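Local coordinates for protein HIAXHD3 (PDB 3ZXK) that acts as a family 43 exo-alpha-L-arabinofuranosidase, probably removing arabinose side chains from xylan, and is a scaffold for engineering endo-xylanase activity, at residues Asp70-Thr75 / Asp364-Arg369; Phe324-Phe329 / Lys343-Leu347; Asp456-Arg460 / Ile483-Tyr489; Tyr38-Val44 / Thr57-Leu63. One frame throughout, in Å; residues are numbered along the deposited sequence.

Contact 1 of 4, residues Asp70-Thr75 / Asp364-Arg369; sequences DLPSGT and DLFAAR
This is a loop-to-loop contact between the two domains of the chain. Asp70-Thr75 belongs to the catalytic family 43 domain. Asp364-Arg369 lies in a loop of the C-terminal concanavalin A-like domain. Gly74 and Ala367 come closest, with CA atoms 3.9 Å apart, and Gly74 CA rests 3.4 Å from Ala367 CB. Gly74 has positive phi, and a CB there would crowd Ala367. Residues 365-367 form a 3-10 turn. An Asx turn at Asp364 opens it, with Phe366 N bonded to Asp364 OD1 at 3.0 Å. Arg369, extended beyond an m chi1, reaches backbone carbonyls. Its NE bonds Leu71 O at 3.2 Å, and NE and NH2 make weak bonds to Asp70 O at 2.8 and 2.9 Å. Leu71 has a left-handed backbone and places CD2 3.5 Å from Ala368 O. Thr75 CG2 packs 3.6 Å from Phe366 CB. One water joins Leu71 O, Gly74 N and Ala367 O. Another links Thr75 N to Asp364 OD2, which also bonds Thr436.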
loop_
_atom_site.group_PDB
_atom_site.type_symbol
_atom_site.label_atom_id
_atom_site.label_comp_id
_atom_site.label_asym_id
_atom_site.label_seq_id
_atom_site.Cartn_x
_atom_site.Cartn_y
_atom_site.Cartn_z
ATOM N N ASP A 70 7.042 -16.878 -0.241
ATOM C CA ASP A 70 8.071 -16.961 -1.282
ATOM C C ASP A 70 7.513 -17.497 -2.610
ATOM O O ASP A 70 8.294 -17.724 -3.541
ATOM C CB ASP A 70 9.234 -17.855 -0.808
ATOM C CG ASP A 70 9.914 -17.349 0.474
ATOM O OD1 ASP A 70 9.851 -16.134 0.839
ATOM O OD2 ASP A 70 10.584 -18.186 1.126
ATOM N N LEU A 71 6.179 -17.676 -2.704
ATOM C CA LEU A 71 5.487 -18.126 -3.932
ATOM C C LEU A 71 6.202 -19.359 -4.521
ATOM O O LEU A 71 6.732 -19.326 -5.640
ATOM C CB LEU A 71 5.365 -16.970 -4.949
ATOM C CG LEU A 71 4.471 -17.133 -6.184
ATOM C CD1 LEU A 71 3.004 -17.381 -5.803
ATOM C CD2 LEU A 71 4.581 -15.870 -7.024
ATOM N N PRO A 72 6.234 -20.452 -3.746
ATOM C CA PRO A 72 7.034 -21.602 -4.149
ATOM C C PRO A 72 6.405 -22.464 -5.251
ATOM O O PRO A 72 7.128 -23.193 -5.956
ATOM C CB PRO A 72 7.140 -22.418 -2.860
ATOM C CG PRO A 72 5.920 -22.035 -2.063
ATOM C CD PRO A 72 5.716 -20.590 -2.370
ATOM N N SER A 73 5.089 -22.387 -5.407
ATOM C CA SER A 73 4.395 -23.384 -6.219
ATOM C C SER A 73 3.149 -22.845 -6.908
ATOM O O SER A 73 2.186 -23.575 -7.124
ATOM C CB SER A 73 4.069 -24.628 -5.395
ATOM O OG SER A 73 3.149 -24.327 -4.347
ATOM N N GLY A 74 3.178 -21.569 -7.267
ATOM C CA GLY A 74 2.076 -20.994 -8.003
ATOM C C GLY A 74 0.898 -20.648 -7.119
ATOM O O GLY A 74 0.998 -20.643 -5.889
ATOM N N THR A 75 -0.225 -20.347 -7.768
ATOM C CA THR A 75 -1.445 -19.954 -7.079
ATOM C C THR A 75 -1.956 -21.092 -6.202
ATOM O O THR A 75 -1.799 -22.246 -6.555
ATOM C CB THR A 75 -2.519 -19.485 -8.073
ATOM O OG1 THR A 75 -2.876 -20.544 -8.998
ATOM C CG2 THR A 75 -1.992 -18.261 -8.800
ATOM N N ASP A 364 1.954 -19.427 -16.307
ATOM C CA ASP A 364 0.986 -18.631 -15.529
ATOM C C ASP A 364 1.705 -17.426 -14.920
ATOM O O ASP A 364 2.457 -17.589 -13.967
ATOM C CB ASP A 364 0.412 -19.553 -14.440
ATOM C CG ASP A 364 -0.693 -18.915 -13.615
ATOM O OD1 ASP A 364 -0.950 -17.701 -13.749
ATOM O OD2 ASP A 364 -1.320 -19.664 -12.810
ATOM N N LEU A 365 1.433 -16.211 -15.422
ATOM C CA LEU A 365 2.025 -14.995 -14.813
ATOM C C LEU A 365 1.823 -14.923 -13.290
ATOM O O LEU A 365 2.689 -14.475 -12.565
ATOM C CB LEU A 365 1.463 -13.719 -15.463
ATOM C CG LEU A 365 2.053 -12.391 -14.954
ATOM C CD1 LEU A 365 3.570 -12.238 -15.062
ATOM C CD2 LEU A 365 1.378 -11.236 -15.684
ATOM N N PHE A 366 0.683 -15.404 -12.793
ATOM C CA PHE A 366 0.446 -15.301 -11.335
ATOM C C PHE A 366 1.326 -16.241 -10.512
ATOM O O PHE A 366 1.434 -16.076 -9.284
ATOM C CB PHE A 366 -1.029 -15.550 -10.989
ATOM C CG PHE A 366 -1.967 -14.569 -11.604
ATOM C CD1 PHE A 366 -1.979 -13.237 -11.184
ATOM C CD2 PHE A 366 -2.831 -14.970 -12.624
ATOM C CE1 PHE A 366 -2.858 -12.323 -11.755
ATOM C CE2 PHE A 366 -3.719 -14.062 -13.201
ATOM C CZ PHE A 366 -3.720 -12.743 -12.769
ATOM N N ALA A 367 1.946 -17.227 -11.160
ATOM C CA ALA A 367 2.862 -18.109 -10.461
ATOM C C ALA A 367 4.297 -17.618 -10.545
ATOM O O ALA A 367 5.173 -18.189 -9.909
ATOM C CB ALA A 367 2.758 -19.522 -11.012
ATOM N N ALA A 368 4.550 -16.577 -11.343
ATOM C CA ALA A 368 5.946 -16.136 -11.575
ATOM C C ALA A 368 6.503 -15.364 -10.403
ATOM O O ALA A 368 5.866 -14.406 -9.969
ATOM C CB ALA A 368 6.066 -15.292 -12.843
ATOM N N ARG A 369 7.725 -15.694 -9.979
ATOM C CA ARG A 369 8.423 -14.913 -8.965
ATOM C C ARG A 369 9.033 -13.709 -9.656
ATOM O O ARG A 369 9.222 -13.694 -10.881
ATOM C CB ARG A 369 9.528 -15.739 -8.311
ATOM C CG ARG A 369 9.013 -16.798 -7.384
ATOM C CD ARG A 369 10.138 -17.731 -6.968
ATOM N NE ARG A 369 9.784 -18.472 -5.775
ATOM C CZ ARG A 369 10.602 -19.291 -5.116
ATOM N NH1 ARG A 369 11.841 -19.501 -5.546
ATOM N NH2 ARG A 369 10.171 -19.891 -4.015
HETATM O O HOH W 1 5.601 -20.043 -8.035
HETATM O O HOH W 2 -0.532 -21.079 -10.610
#

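Contact 2 of 4, residues Phe324-Phe329 / Lys343-Leu347; sequences FRGTRF and KFTLL
Leu346 is the bump of this surface contact, and the curved loop Phe324-Phe329 supplies the hollow. Leu346 points toward the loop and has the largest area covered by the contact, 127 of 287 Å². Its m,t rotamer puts CD1 over the face of the Phe329 ring, a CH-pi contact 4.2 Å from the centroid. The same CD1 lies 3.7 Å from Thr327 O, and CD2 lies 3.8 Å from Phe324 CB. The hollow is thus lined by backbone as well as rings. Residues 344-346 form an edge strand of a sheet in the concanavalin A-like domain, paired with strand 354-357. The loop covers the side of this edge to which Phe344 and Leu346 point. Thr327 and Leu346 are nearest in register, with CA atoms 6.3 Å apart. Phe344, chi1 p, fills the space beside Phe329: CE1 meets Phe329 CE2 at 3.7 Å, with ring planes at 34°. Gly326 turns the loop with positive phi. No direct hydrogen bond crosses. A water donates to Gly326 O at 2.7 Å and to Leu346 O at 3.1 Å.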
loop_
_atom_site.group_PDB
_atom_site.type_symbol
_atom_site.label_atom_id
_atom_site.label_comp_id
_atom_site.label_asym_id
_atom_site.label_seq_id
_atom_site.Cartn_x
_atom_site.Cartn_y
_atom_site.Cartn_z
ATOM N N PHE A 324 16.941 3.156 -11.749
ATOM C CA PHE A 324 17.410 2.015 -10.955
ATOM C C PHE A 324 18.884 2.154 -10.638
ATOM O O PHE A 324 19.695 1.243 -10.862
ATOM C CB PHE A 324 17.115 0.681 -11.667
ATOM C CG PHE A 324 15.638 0.394 -11.799
ATOM C CD1 PHE A 324 14.869 0.028 -10.680
ATOM C CD2 PHE A 324 14.998 0.521 -13.033
ATOM C CE1 PHE A 324 13.500 -0.226 -10.798
ATOM C CE2 PHE A 324 13.626 0.274 -13.150
ATOM C CZ PHE A 324 12.879 -0.098 -12.034
ATOM N N ARG A 325 19.209 3.314 -10.084
ATOM C CA ARG A 325 20.574 3.647 -9.691
ATOM C C ARG A 325 20.823 3.303 -8.237
ATOM O O ARG A 325 19.885 3.163 -7.472
ATOM C CB ARG A 325 20.816 5.134 -9.924
ATOM C CG ARG A 325 20.726 5.512 -11.390
ATOM C CD ARG A 325 20.945 7.003 -11.595
ATOM N NE ARG A 325 20.721 7.358 -12.990
ATOM C CZ ARG A 325 21.688 7.635 -13.855
ATOM N NH1 ARG A 325 22.957 7.627 -13.470
ATOM N NH2 ARG A 325 21.387 7.935 -15.104
ATOM N N GLY A 326 22.090 3.148 -7.869
ATOM C CA GLY A 326 22.459 2.893 -6.473
ATOM C C GLY A 326 22.230 1.457 -6.048
ATOM O O GLY A 326 22.109 0.560 -6.891
ATOM N N THR A 327 22.148 1.234 -4.738
ATOM C CA THR A 327 22.200 -0.119 -4.190
ATOM C C THR A 327 20.842 -0.675 -3.757
ATOM O O THR A 327 20.704 -1.884 -3.522
ATOM C CB THR A 327 23.182 -0.189 -3.002
ATOM O OG1 THR A 327 22.825 0.799 -2.025
ATOM C CG2 THR A 327 24.609 0.091 -3.473
ATOM N N ARG A 328 19.843 0.206 -3.680
ATOM C CA ARG A 328 18.536 -0.125 -3.134
ATOM C C ARG A 328 17.459 0.408 -4.039
ATOM O O ARG A 328 17.672 1.384 -4.738
ATOM C CB ARG A 328 18.370 0.537 -1.765
ATOM C CG ARG A 328 19.410 0.157 -0.731
ATOM C CD ARG A 328 19.280 1.039 0.505
ATOM N NE ARG A 328 17.910 1.080 1.025
ATOM C CZ ARG A 328 17.392 0.201 1.886
ATOM N NH1 ARG A 328 18.118 -0.817 2.341
ATOM N NH2 ARG A 328 16.133 0.338 2.290
ATOM N N PHE A 329 16.281 -0.210 -3.995
ATOM C CA PHE A 329 15.114 0.313 -4.682
ATOM C C PHE A 329 14.608 1.579 -3.995
ATOM O O PHE A 329 14.719 1.743 -2.766
ATOM C CB PHE A 329 13.972 -0.719 -4.710
ATOM C CG PHE A 329 14.205 -1.881 -5.639
ATOM C CD1 PHE A 329 14.198 -1.706 -7.021
ATOM C CD2 PHE A 329 14.398 -3.161 -5.127
ATOM C CE1 PHE A 329 14.411 -2.771 -7.874
ATOM C CE2 PHE A 329 14.597 -4.231 -5.979
ATOM C CZ PHE A 329 14.590 -4.040 -7.362
ATOM N N LYS A 343 18.104 -13.978 -8.262
ATOM C CA LYS A 343 17.632 -13.827 -9.639
ATOM C C LYS A 343 17.421 -12.382 -10.092
ATOM O O LYS A 343 17.031 -12.158 -11.221
ATOM C CB LYS A 343 16.373 -14.664 -9.910
ATOM C CG LYS A 343 16.584 -16.193 -9.891
ATOM C CD LYS A 343 17.433 -16.749 -11.044
ATOM C CE LYS A 343 17.501 -18.276 -11.000
ATOM N NZ LYS A 343 18.331 -18.795 -9.878
ATOM N N PHE A 344 17.711 -11.404 -9.237
ATOM C CA PHE A 344 17.754 -10.003 -9.678
ATOM C C PHE A 344 18.986 -9.293 -9.142
ATOM O O PHE A 344 19.533 -9.664 -8.087
ATOM C CB PHE A 344 16.466 -9.241 -9.275
ATOM C CG PHE A 344 16.442 -8.782 -7.832
ATOM C CD1 PHE A 344 16.941 -7.523 -7.472
ATOM C CD2 PHE A 344 15.893 -9.598 -6.833
ATOM C CE1 PHE A 344 16.888 -7.107 -6.151
ATOM C CE2 PHE A 344 15.857 -9.183 -5.509
ATOM C CZ PHE A 344 16.374 -7.939 -5.165
ATOM N N THR A 345 19.411 -8.247 -9.844
ATOM C CA THR A 345 20.520 -7.420 -9.352
ATOM C C THR A 345 20.314 -5.992 -9.800
ATOM O O THR A 345 19.932 -5.742 -10.950
ATOM C CB THR A 345 21.890 -7.870 -9.934
ATOM O OG1 THR A 345 22.027 -9.296 -9.851
ATOM C CG2 THR A 345 23.007 -7.218 -9.149
ATOM N N LEU A 346 20.571 -5.058 -8.896
ATOM C CA LEU A 346 20.706 -3.647 -9.242
ATOM C C LEU A 346 22.174 -3.422 -9.596
ATOM O O LEU A 346 23.044 -3.690 -8.776
ATOM C CB LEU A 346 20.301 -2.788 -8.047
ATOM C CG LEU A 346 18.783 -2.698 -7.864
ATOM C CD1 LEU A 346 18.490 -2.122 -6.490
ATOM C CD2 LEU A 346 18.178 -1.809 -8.945
ATOM N N LEU A 347 22.447 -2.926 -10.805
ATOM C CA LEU A 347 23.810 -2.928 -11.397
ATOM C C LEU A 347 24.764 -1.877 -10.883
ATOM O O LEU A 347 25.995 -2.025 -11.016
ATOM C CB LEU A 347 23.708 -2.746 -12.910
ATOM C CG LEU A 347 23.109 -3.953 -13.611
ATOM C CD1 LEU A 347 22.726 -3.605 -15.044
ATOM C CD2 LEU A 347 24.059 -5.148 -13.565
HETATM O O HOH W 3 23.852 -1.528 -6.719
#

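Contact 3 of 4, residues Asp456-Arg460 / Ile483-Tyr489; sequences DIWLR and IDGGRTY
Tyr489, Trp458 and Arg460 bury the most surface in this contact. It lies on the surface of the concanavalin A-like domain, where strand 457-464 meets the loop that joins strands 476-482 and 490-497. The strand 457-460 is extended, and Trp458 and Arg460 both point toward the loop. CA atoms pair Trp458 with Gly486 at 6.2 Å and Ile457 with Ile483 at 5.2 Å. The loop makes a type I' turn from Asp484 to Arg487, with glycines of positive phi at its two central positions. Trp458, chi1 m and chi2 58°, lays its indole against this turn. Gly486 CA sits over the five-membered ring, 4.1 Å from its centroid. A CB on Gly486 would crowd the indole. Trp458 NE1 bonds Asp456 OD2 at 2.8 Å. Asp456 OD1 forms salt bridges with Arg386 and Lys527. Tyr489, chi1 m, points back at the strand. Its OH lies 3.4 Å from Trp458 CE3, and its CE1 packs 4.0 Å from Trp458 CB. Arg460 extends across the Tyr489 ring, with CD over the face 4.0 Å from the centroid. Its guanidinium is a long, weak cation-pi partner and forms a salt bridge with Asp462. Ile457 CD1 meets Ile483 CG2 at 4.3 Å. A water joins Asp456 O and OD2 to Gly485 N. The turn is thus held to the strand by shape, ring-face and apolar contacts and one water, without direct hydrogen bonds.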
loop_
_atom_site.group_PDB
_atom_site.type_symbol
_atom_site.label_atom_id
_atom_site.label_comp_id
_atom_site.label_asym_id
_atom_site.label_seq_id
_atom_site.Cartn_x
_atom_site.Cartn_y
_atom_site.Cartn_z
ATOM N N ASP A 456 16.563 -1.643 -26.871
ATOM C CA ASP A 456 15.882 -0.474 -26.331
ATOM C C ASP A 456 14.417 -0.480 -26.710
ATOM O O ASP A 456 14.009 0.140 -27.689
ATOM C CB ASP A 456 16.552 0.821 -26.797
ATOM C CG ASP A 456 16.182 2.017 -25.935
ATOM O OD1 ASP A 456 16.269 1.901 -24.695
ATOM O OD2 ASP A 456 15.851 3.081 -26.503
ATOM N N ILE A 457 13.628 -1.203 -25.932
ATOM C CA ILE A 457 12.190 -1.269 -26.154
ATOM C C ILE A 457 11.443 -0.583 -25.023
ATOM O O ILE A 457 11.758 -0.784 -23.849
ATOM C CB ILE A 457 11.703 -2.727 -26.338
ATOM C CG1 ILE A 457 10.194 -2.768 -26.593
ATOM C CG2 ILE A 457 12.041 -3.582 -25.117
ATOM C CD1 ILE A 457 9.754 -4.019 -27.321
ATOM N N TRP A 458 10.463 0.236 -25.384
ATOM C CA TRP A 458 9.715 1.002 -24.415
ATOM C C TRP A 458 8.311 0.504 -24.425
ATOM O O TRP A 458 7.686 0.366 -25.493
ATOM C CB TRP A 458 9.721 2.475 -24.772
ATOM C CG TRP A 458 11.099 3.091 -24.852
ATOM C CD1 TRP A 458 12.179 2.712 -25.667
ATOM C CD2 TRP A 458 11.561 4.302 -24.149
ATOM N NE1 TRP A 458 13.253 3.558 -25.470
ATOM C CE2 TRP A 458 12.946 4.528 -24.574
ATOM C CE3 TRP A 458 10.991 5.168 -23.215
ATOM C CZ2 TRP A 458 13.702 5.593 -24.090
ATOM C CZ3 TRP A 458 11.765 6.229 -22.731
ATOM C CH2 TRP A 458 13.092 6.433 -23.160
ATOM N N LEU A 459 7.817 0.210 -23.239
ATOM C CA LEU A 459 6.502 -0.364 -23.057
ATOM C C LEU A 459 5.665 0.559 -22.180
ATOM O O LEU A 459 6.054 0.867 -21.038
ATOM C CB LEU A 459 6.609 -1.759 -22.429
ATOM C CG LEU A 459 7.344 -2.800 -23.284
ATOM C CD1 LEU A 459 7.482 -4.114 -22.510
ATOM C CD2 LEU A 459 6.648 -3.003 -24.649
ATOM N N ARG A 460 4.496 0.921 -22.682
ATOM C CA ARG A 460 3.664 1.938 -22.064
ATOM C C ARG A 460 2.262 1.466 -21.733
ATOM O O ARG A 460 1.588 0.880 -22.573
ATOM C CB ARG A 460 3.606 3.156 -23.006
ATOM C CG ARG A 460 2.651 4.290 -22.613
ATOM C CD ARG A 460 2.836 5.522 -23.491
ATOM N NE ARG A 460 1.535 6.151 -23.698
ATOM C CZ ARG A 460 1.237 6.942 -24.723
ATOM N NH1 ARG A 460 2.172 7.268 -25.605
ATOM N NH2 ARG A 460 0.012 7.439 -24.838
ATOM N N ILE A 483 9.729 1.317 -30.437
ATOM C CA ILE A 483 11.024 0.771 -30.811
ATOM C C ILE A 483 11.859 1.844 -31.516
ATOM O O ILE A 483 12.765 1.539 -32.290
ATOM C CB ILE A 483 10.882 -0.511 -31.658
ATOM C CG1 ILE A 483 9.957 -0.285 -32.850
ATOM C CG2 ILE A 483 10.338 -1.648 -30.803
ATOM C CD1 ILE A 483 10.259 -1.167 -34.046
ATOM N N ASP A 484 11.557 3.107 -31.229
ATOM C CA ASP A 484 12.400 4.202 -31.713
ATOM C C ASP A 484 12.790 5.159 -30.582
ATOM O O ASP A 484 12.728 6.379 -30.728
ATOM C CB ASP A 484 11.756 4.911 -32.908
ATOM C CG ASP A 484 10.537 5.725 -32.533
ATOM O OD1 ASP A 484 9.985 5.572 -31.422
ATOM O OD2 ASP A 484 10.126 6.545 -33.367
ATOM N N GLY A 485 13.196 4.589 -29.449
ATOM C CA GLY A 485 13.690 5.383 -28.326
ATOM C C GLY A 485 12.651 6.243 -27.634
ATOM O O GLY A 485 12.992 7.258 -27.031
ATOM N N GLY A 486 11.383 5.847 -27.725
ATOM C CA GLY A 486 10.290 6.557 -27.061
ATOM C C GLY A 486 9.785 7.768 -27.818
ATOM O O GLY A 486 9.008 8.559 -27.290
ATOM N N ARG A 487 10.224 7.915 -29.060
ATOM C CA ARG A 487 9.836 9.054 -29.881
ATOM C C ARG A 487 8.427 8.875 -30.467
ATOM O O ARG A 487 7.666 9.835 -30.592
ATOM C CB ARG A 487 10.875 9.302 -30.991
ATOM C CG ARG A 487 10.729 10.655 -31.681
ATOM C CD ARG A 487 10.560 11.796 -30.679
ATOM N NE ARG A 487 9.848 12.955 -31.236
ATOM C CZ ARG A 487 8.527 13.129 -31.209
ATOM N NH1 ARG A 487 7.735 12.220 -30.657
ATOM N NH2 ARG A 487 7.987 14.223 -31.740
ATOM N N THR A 488 8.093 7.637 -30.814
ATOM C CA THR A 488 6.790 7.300 -31.361
ATOM C C THR A 488 6.299 6.080 -30.605
ATOM O O THR A 488 7.069 5.148 -30.382
ATOM C CB THR A 488 6.904 6.934 -32.854
ATOM O OG1 THR A 488 7.343 8.083 -33.583
ATOM C CG2 THR A 488 5.563 6.457 -33.436
ATOM N N TYR A 489 5.031 6.107 -30.206
ATOM C CA TYR A 489 4.366 4.963 -29.608
ATOM C C TYR A 489 3.275 4.456 -30.535
ATOM O O TYR A 489 2.559 5.238 -31.162
ATOM C CB TYR A 489 3.772 5.307 -28.232
ATOM C CG TYR A 489 4.827 5.361 -27.168
ATOM C CD1 TYR A 489 5.200 4.205 -26.464
ATOM C CD2 TYR A 489 5.475 6.562 -26.881
ATOM C CE1 TYR A 489 6.192 4.259 -25.490
ATOM C CE2 TYR A 489 6.461 6.632 -25.913
ATOM C CZ TYR A 489 6.822 5.478 -25.232
ATOM O OH TYR A 489 7.812 5.533 -24.280
HETATM O O HOH W 4 14.542 2.318 -29.146
#

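Contact 4 of 4, residues Tyr38-Val44 / Thr57-Leu63; sequences YSPGAPV and THSVPRL
At Thr57 the segment Thr57-Leu63 pairs antiparallel with Val44. Val44 N donates to Thr57 O at 2.8 Å, and Thr57 N returns a weak bond to Val44 O at 3.5 Å. His58 faces Pro43 in a non-hydrogen-bonded pair, CA atoms 4.1 Å apart. Its ring, chi1 m and chi2 74°, lies between two prolines: Pro40 CG is 3.8 Å from the centroid, and Pro43 CB is 4.2 Å away over the opposite face. Its ND1 and NE2 are hydrogen-bonded to Glu331 and Glu334. Ser59 N donates to Ala42 O at 2.9 Å. Ala42 has a left-handed backbone, and both segments turn a corner, at Ala42 and Ser59. Val60 N bonds Gly41 O at 3.1 Å, and Gly41 N bonds Val60 O at 2.8 Å. Pro61 O shares a water with Ser39 OG, which also bonds Asn338. A cis peptide precedes Pro40. Leu63 CD1 lies 3.6 Å from Tyr38 O. Ser59 and Val60 both face Gly41, a classic beta bulge, at the open end of a hairpin in one four-stranded blade of the family 43 beta-propeller.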
loop_
_atom_site.group_PDB
_atom_site.type_symbol
_atom_site.label_atom_id
_atom_site.label_comp_id
_atom_site.label_asym_id
_atom_site.label_seq_id
_atom_site.Cartn_x
_atom_site.Cartn_y
_atom_site.Cartn_z
ATOM N N TYR A 38 2.468 -8.226 -0.932
ATOM C CA TYR A 38 3.514 -7.423 -1.593
ATOM C C TYR A 38 4.727 -7.240 -0.667
ATOM O O TYR A 38 4.590 -7.172 0.540
ATOM C CB TYR A 38 2.918 -6.099 -2.089
ATOM C CG TYR A 38 1.910 -6.356 -3.226
ATOM C CD1 TYR A 38 2.326 -6.451 -4.532
ATOM C CD2 TYR A 38 0.531 -6.523 -2.968
ATOM C CE1 TYR A 38 1.420 -6.697 -5.575
ATOM C CE2 TYR A 38 -0.384 -6.771 -3.982
ATOM C CZ TYR A 38 0.063 -6.848 -5.300
ATOM O OH TYR A 38 -0.831 -7.100 -6.346
ATOM N N SER A 39 5.911 -7.278 -1.231
ATOM C CA SER A 39 7.145 -7.377 -0.438
ATOM C C SER A 39 8.202 -6.420 -1.001
ATOM O O SER A 39 8.576 -6.547 -2.171
ATOM C CB SER A 39 7.676 -8.810 -0.550
ATOM O OG SER A 39 8.913 -8.940 0.157
ATOM N N PRO A 40 8.753 -5.498 -0.198
ATOM C CA PRO A 40 8.598 -5.305 1.228
ATOM C C PRO A 40 7.182 -4.880 1.578
ATOM O O PRO A 40 6.451 -4.344 0.738
ATOM C CB PRO A 40 9.605 -4.170 1.552
ATOM C CG PRO A 40 9.790 -3.460 0.269
ATOM C CD PRO A 40 9.715 -4.536 -0.778
ATOM N N GLY A 41 6.837 -5.088 2.836
ATOM C CA GLY A 41 5.503 -4.771 3.314
ATOM C C GLY A 41 5.478 -3.604 4.279
ATOM O O GLY A 41 6.518 -3.197 4.805
ATOM N N ALA A 42 4.259 -3.101 4.517
ATOM C CA ALA A 42 3.980 -2.074 5.531
ATOM C C ALA A 42 4.745 -0.780 5.299
ATOM O O ALA A 42 5.592 -0.393 6.118
ATOM C CB ALA A 42 4.191 -2.591 6.960
ATOM N N PRO A 43 4.446 -0.095 4.196
ATOM C CA PRO A 43 5.130 1.177 3.910
ATOM C C PRO A 43 4.863 2.197 5.002
ATOM O O PRO A 43 3.803 2.148 5.673
ATOM C CB PRO A 43 4.445 1.683 2.638
ATOM C CG PRO A 43 3.414 0.705 2.282
ATOM C CD PRO A 43 3.389 -0.425 3.224
ATOM N N VAL A 44 5.835 3.089 5.167
ATOM C CA VAL A 44 5.711 4.280 6.000
ATOM C C VAL A 44 5.875 5.498 5.090
ATOM O O VAL A 44 6.873 5.594 4.350
ATOM C CB VAL A 44 6.782 4.347 7.112
ATOM C CG1 VAL A 44 6.589 5.567 8.002
ATOM C CG2 VAL A 44 6.720 3.100 7.997
ATOM N N THR A 57 10.156 4.489 4.091
ATOM C CA THR A 57 10.652 3.171 4.518
ATOM C C THR A 57 9.535 2.135 4.445
ATOM O O THR A 57 8.387 2.482 4.158
ATOM C CB THR A 57 11.306 3.234 5.955
ATOM O OG1 THR A 57 12.039 2.022 6.226
ATOM C CG2 THR A 57 10.273 3.466 7.059
ATOM N N HIS A 58 9.867 0.874 4.692
ATOM C CA HIS A 58 8.854 -0.165 4.875
ATOM C C HIS A 58 9.196 -0.896 6.145
ATOM O O HIS A 58 10.359 -1.217 6.388
ATOM C CB HIS A 58 8.890 -1.203 3.766
ATOM C CG HIS A 58 8.242 -0.779 2.467
ATOM N ND1 HIS A 58 8.813 0.108 1.612
ATOM C CD2 HIS A 58 7.039 -1.168 1.888
ATOM C CE1 HIS A 58 8.036 0.234 0.510
ATOM N NE2 HIS A 58 6.946 -0.528 0.681
ATOM N N SER A 59 8.192 -1.202 6.961
ATOM C CA SER A 59 8.457 -1.867 8.270
ATOM C C SER A 59 8.818 -3.353 8.166
ATOM O O SER A 59 9.399 -3.896 9.096
ATOM C CB SER A 59 7.234 -1.725 9.180
ATOM O OG SER A 59 7.036 -0.380 9.516
ATOM N N VAL A 60 8.437 -3.988 7.050
ATOM C CA VAL A 60 8.721 -5.423 6.887
ATOM C C VAL A 60 9.541 -5.620 5.607
ATOM O O VAL A 60 8.999 -5.853 4.525
ATOM C CB VAL A 60 7.414 -6.248 6.922
ATOM C CG1 VAL A 60 7.713 -7.749 6.890
ATOM C CG2 VAL A 60 6.607 -5.937 8.173
ATOM N N PRO A 61 10.867 -5.512 5.712
ATOM C CA PRO A 61 11.674 -5.536 4.486
ATOM C C PRO A 61 11.575 -6.827 3.687
ATOM O O PRO A 61 11.784 -6.781 2.470
ATOM C CB PRO A 61 13.103 -5.280 4.983
ATOM C CG PRO A 61 13.070 -5.370 6.481
ATOM C CD PRO A 61 11.648 -5.038 6.875
ATOM N N ARG A 62 11.304 -7.953 4.339
ATOM C CA ARG A 62 11.007 -9.199 3.620
ATOM C C ARG A 62 9.990 -9.904 4.488
ATOM O O ARG A 62 10.161 -9.946 5.706
ATOM C CB ARG A 62 12.255 -10.059 3.450
ATOM C CG ARG A 62 12.005 -11.377 2.739
ATOM C CD ARG A 62 13.321 -12.093 2.477
ATOM N NE ARG A 62 13.099 -13.374 1.799
ATOM C CZ ARG A 62 13.079 -13.530 0.481
ATOM N NH1 ARG A 62 13.308 -12.485 -0.323
ATOM N NH2 ARG A 62 12.831 -14.734 -0.033
ATOM N N LEU A 63 8.941 -10.449 3.885
ATOM C CA LEU A 63 7.837 -11.028 4.644
ATOM C C LEU A 63 8.342 -12.304 5.287
ATOM O O LEU A 63 8.870 -13.157 4.611
ATOM C CB LEU A 63 6.635 -11.299 3.713
ATOM C CG LEU A 63 6.227 -10.086 2.838
ATOM C CD1 LEU A 63 4.944 -10.387 2.065
ATOM C CD2 LEU A 63 6.020 -8.826 3.673
HETATM O O HOH W 5 11.546 -7.904 -0.021
HETATM O O HOH W 6 4.600 0.668 8.554
#

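In the fold
Contacts 1 and 4 both bear on the meeting of the two domains. Contact 1 joins them directly. Contact 4 belongs mainly to the propeller, but its strand 38-39 pairs with strand 334-336 of the second domain, and His58 and Arg62 reach residues 331-339. The two contacts, centres about 20 Å apart, touch through a long, weak ion pair, Asp70 OD1 to Arg62 NH2 at 3.4 Å. Contacts 2 and 3 share one sheet of the concanavalin A-like domain, with centres about 23 Å apart. Contact 2 lies about 17 Å from contact 4, centre to centre; contact 3 is about 32 Å from it. The bound glycan touches both domains, through residues such as Trp84 and Phe469. No residue of the four contacts lines that pocket.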